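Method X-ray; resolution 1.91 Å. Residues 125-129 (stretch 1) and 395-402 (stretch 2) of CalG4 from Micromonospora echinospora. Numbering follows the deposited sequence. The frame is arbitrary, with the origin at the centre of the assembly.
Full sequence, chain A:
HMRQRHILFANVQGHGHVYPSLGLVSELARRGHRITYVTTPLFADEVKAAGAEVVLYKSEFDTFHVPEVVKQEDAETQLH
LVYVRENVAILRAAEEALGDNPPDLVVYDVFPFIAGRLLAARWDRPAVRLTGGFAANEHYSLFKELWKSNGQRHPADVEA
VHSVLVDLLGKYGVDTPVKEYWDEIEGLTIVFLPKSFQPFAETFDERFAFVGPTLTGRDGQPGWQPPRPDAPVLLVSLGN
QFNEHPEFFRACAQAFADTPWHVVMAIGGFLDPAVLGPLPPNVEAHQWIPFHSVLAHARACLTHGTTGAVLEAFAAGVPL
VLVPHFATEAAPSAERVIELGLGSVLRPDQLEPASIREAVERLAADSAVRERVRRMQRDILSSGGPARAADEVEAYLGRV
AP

Stretch 1, residues 125-129: RPAVR
Stretch 2 395-402: AYLGRVAP

Stretch 1 is extended throughout. Arg125 (phi/psi -134/154) and Pro126 (-70/157) lead into a strand that starts at Ala127 (-136/153), passes through Val128 (-125/133) and Arg129 (-93/142), and continues later in the chain. Stretch 2 opens with the last part of a helix, residues 395 to 400, that begins earlier in the chain. Residues 395 to 399 hold phi between -54 and -76 and psi between -40 and -49. Val400 relaxes to -102/-17, and Ala401 is the first residue to leave helical values, at -157/69. Within the helix, Arg399 N bonds to Ala395 O at 3.0 Å and Val400 N to Tyr396 O at 2.9 Å.

The register runs in opposite senses along the two stretches. The CA atoms of Pro126 and Val400 lie 7.1 Å apart, and those of Val128 and Tyr396 lie 8.7 Å apart. The contact is small and buries 223 Å², both sides summed.

Pro126 and Tyr396 contribute most of this area. The CA-to-CB bond of Pro126 points toward the helix, and its ring has C-gamma endo pucker. Its compact apolar ring meets several side chains at once. Pro126 CB lies 3.7 Å from Val400 CG2 and 4.3 Å from Tyr396 CE2. Pro126 CG lies 3.9 Å from Ala401 CB and 4.4 Å from Leu397 CD2.

Val400 and Ala401 both point CB toward stretch 1. Val400 has chi1 -58° (m). The small methyl of Ala401 packs directly on the proline ring. Leu397 leaves its backbone sideways, but its m,t rotamer (-76°, 177°) brings the end of the side chain nearer.

Tyr396 also points toward stretch 1, with chi1 178° (t) and chi2 61°. This extended side chain carries its hydroxyl to the strand backbone. Tyr396 OH donates a hydrogen bond to Ala127 O at 2.8 Å, the one hydrogen bond between the stretches. It gives the polar end of a buried tyrosine a partner. The CB of Ala127 points away from the helix, so this residue makes its contact through the carbonyl. Val128 is set sideways with chi1 170° (t), and Val128 CG2 packs 3.6 Å from Tyr396 CD2. The tyrosine thus combines apolar packing along its ring with a polar bond at its tip.

Arg125, Arg129, Ala395, Gly398, Arg399 and Pro402 take no part in the contact. Arg125 is m,m,t at chi1 to chi3, and Arg129 is t,t,m; both guanidinium groups hydrogen-bond elsewhere in the structure. Arg399 is m,t,m and exposed.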

# COMPACT_ATOMS: atom_id res chain seq x y z
N ARG A 125 7.49 -23.26 -22.00
CA ARG A 125 6.65 -22.07 -21.76
C ARG A 125 7.54 -20.85 -21.74
O ARG A 125 8.70 -20.96 -21.38
CB ARG A 125 5.88 -22.20 -20.42
CG ARG A 125 4.82 -23.30 -20.41
CD ARG A 125 3.74 -23.01 -21.47
NE ARG A 125 2.60 -23.95 -21.41
CZ ARG A 125 2.43 -25.04 -22.16
NH1 ARG A 125 3.35 -25.42 -23.07
NH2 ARG A 125 1.33 -25.78 -22.01
N PRO A 126 6.99 -19.68 -22.08
CA PRO A 126 7.71 -18.41 -21.96
C PRO A 126 7.90 -18.06 -20.50
O PRO A 126 7.17 -18.58 -19.60
CB PRO A 126 6.80 -17.39 -22.69
CG PRO A 126 5.43 -17.95 -22.52
CD PRO A 126 5.60 -19.48 -22.57
N ALA A 127 8.90 -17.24 -20.21
CA ALA A 127 9.17 -16.85 -18.84
C ALA A 127 9.45 -15.37 -18.76
O ALA A 127 9.87 -14.76 -19.75
CB ALA A 127 10.38 -17.68 -18.23
N VAL A 128 9.15 -14.79 -17.60
CA VAL A 128 9.41 -13.40 -17.29
C VAL A 128 10.23 -13.38 -16.03
O VAL A 128 9.86 -14.04 -15.05
CB VAL A 128 8.09 -12.64 -16.95
CG1 VAL A 128 8.39 -11.21 -16.36
CG2 VAL A 128 7.15 -12.61 -18.12
N ARG A 129 11.31 -12.59 -16.03
CA ARG A 129 12.12 -12.42 -14.85
C ARG A 129 11.65 -11.18 -14.03
O ARG A 129 11.38 -10.10 -14.61
CB ARG A 129 13.59 -12.24 -15.24
CG ARG A 129 14.50 -11.99 -14.00
CD ARG A 129 16.01 -11.97 -14.40
NE ARG A 129 16.40 -13.26 -15.04
CZ ARG A 129 17.63 -13.74 -15.10
NH1 ARG A 129 18.64 -13.05 -14.58
NH2 ARG A 129 17.85 -14.94 -15.64
N ALA A 395 1.27 -7.88 -22.76
CA ALA A 395 1.82 -7.62 -24.10
C ALA A 395 2.85 -8.69 -24.54
O ALA A 395 2.85 -9.10 -25.69
CB ALA A 395 2.45 -6.20 -24.18
N TYR A 396 3.71 -9.12 -23.61
CA TYR A 396 4.72 -10.15 -23.87
C TYR A 396 4.00 -11.43 -24.25
O TYR A 396 4.33 -12.06 -25.26
CB TYR A 396 5.59 -10.31 -22.61
CG TYR A 396 6.68 -11.37 -22.62
CD1 TYR A 396 7.75 -11.34 -23.54
CD2 TYR A 396 6.65 -12.39 -21.69
CE1 TYR A 396 8.74 -12.29 -23.52
CE2 TYR A 396 7.64 -13.35 -21.65
CZ TYR A 396 8.68 -13.30 -22.55
OH TYR A 396 9.70 -14.22 -22.45
N LEU A 397 2.98 -11.79 -23.49
CA LEU A 397 2.14 -12.95 -23.83
C LEU A 397 1.51 -12.86 -25.21
O LEU A 397 1.54 -13.82 -25.97
CB LEU A 397 1.07 -13.17 -22.78
CG LEU A 397 1.50 -13.79 -21.46
CD1 LEU A 397 0.26 -13.84 -20.55
CD2 LEU A 397 2.05 -15.19 -21.65
N GLY A 398 0.98 -11.68 -25.54
CA GLY A 398 0.45 -11.39 -26.86
C GLY A 398 1.46 -11.68 -27.94
O GLY A 398 1.10 -12.19 -29.00
N ARG A 399 2.74 -11.34 -27.71
CA ARG A 399 3.78 -11.59 -28.72
C ARG A 399 4.20 -13.05 -28.79
O ARG A 399 4.29 -13.63 -29.88
CB ARG A 399 5.03 -10.74 -28.51
CG ARG A 399 4.82 -9.23 -28.46
CD ARG A 399 6.14 -8.47 -28.29
NE ARG A 399 6.78 -8.57 -26.96
CZ ARG A 399 6.60 -7.70 -25.97
NH1 ARG A 399 5.78 -6.66 -26.14
NH2 ARG A 399 7.24 -7.85 -24.81
N VAL A 400 4.50 -13.64 -27.63
CA VAL A 400 5.23 -14.91 -27.61
C VAL A 400 4.36 -16.14 -27.34
O VAL A 400 4.79 -17.26 -27.58
CB VAL A 400 6.42 -14.89 -26.61
CG1 VAL A 400 7.38 -13.75 -26.96
CG2 VAL A 400 5.92 -14.80 -25.15
N ALA A 401 3.16 -15.94 -26.81
CA ALA A 401 2.26 -17.04 -26.59
C ALA A 401 0.83 -16.52 -26.52
O ALA A 401 0.24 -16.50 -25.43
CB ALA A 401 2.63 -17.76 -25.28
N PRO A 402 0.27 -16.05 -27.66
CA PRO A 402 -1.01 -15.36 -27.56
C PRO A 402 -2.16 -16.33 -27.29
O PRO A 402 -3.14 -15.94 -26.68
CB PRO A 402 -1.18 -14.72 -28.95
CG PRO A 402 -0.47 -15.65 -29.87
CD PRO A 402 0.73 -16.14 -29.07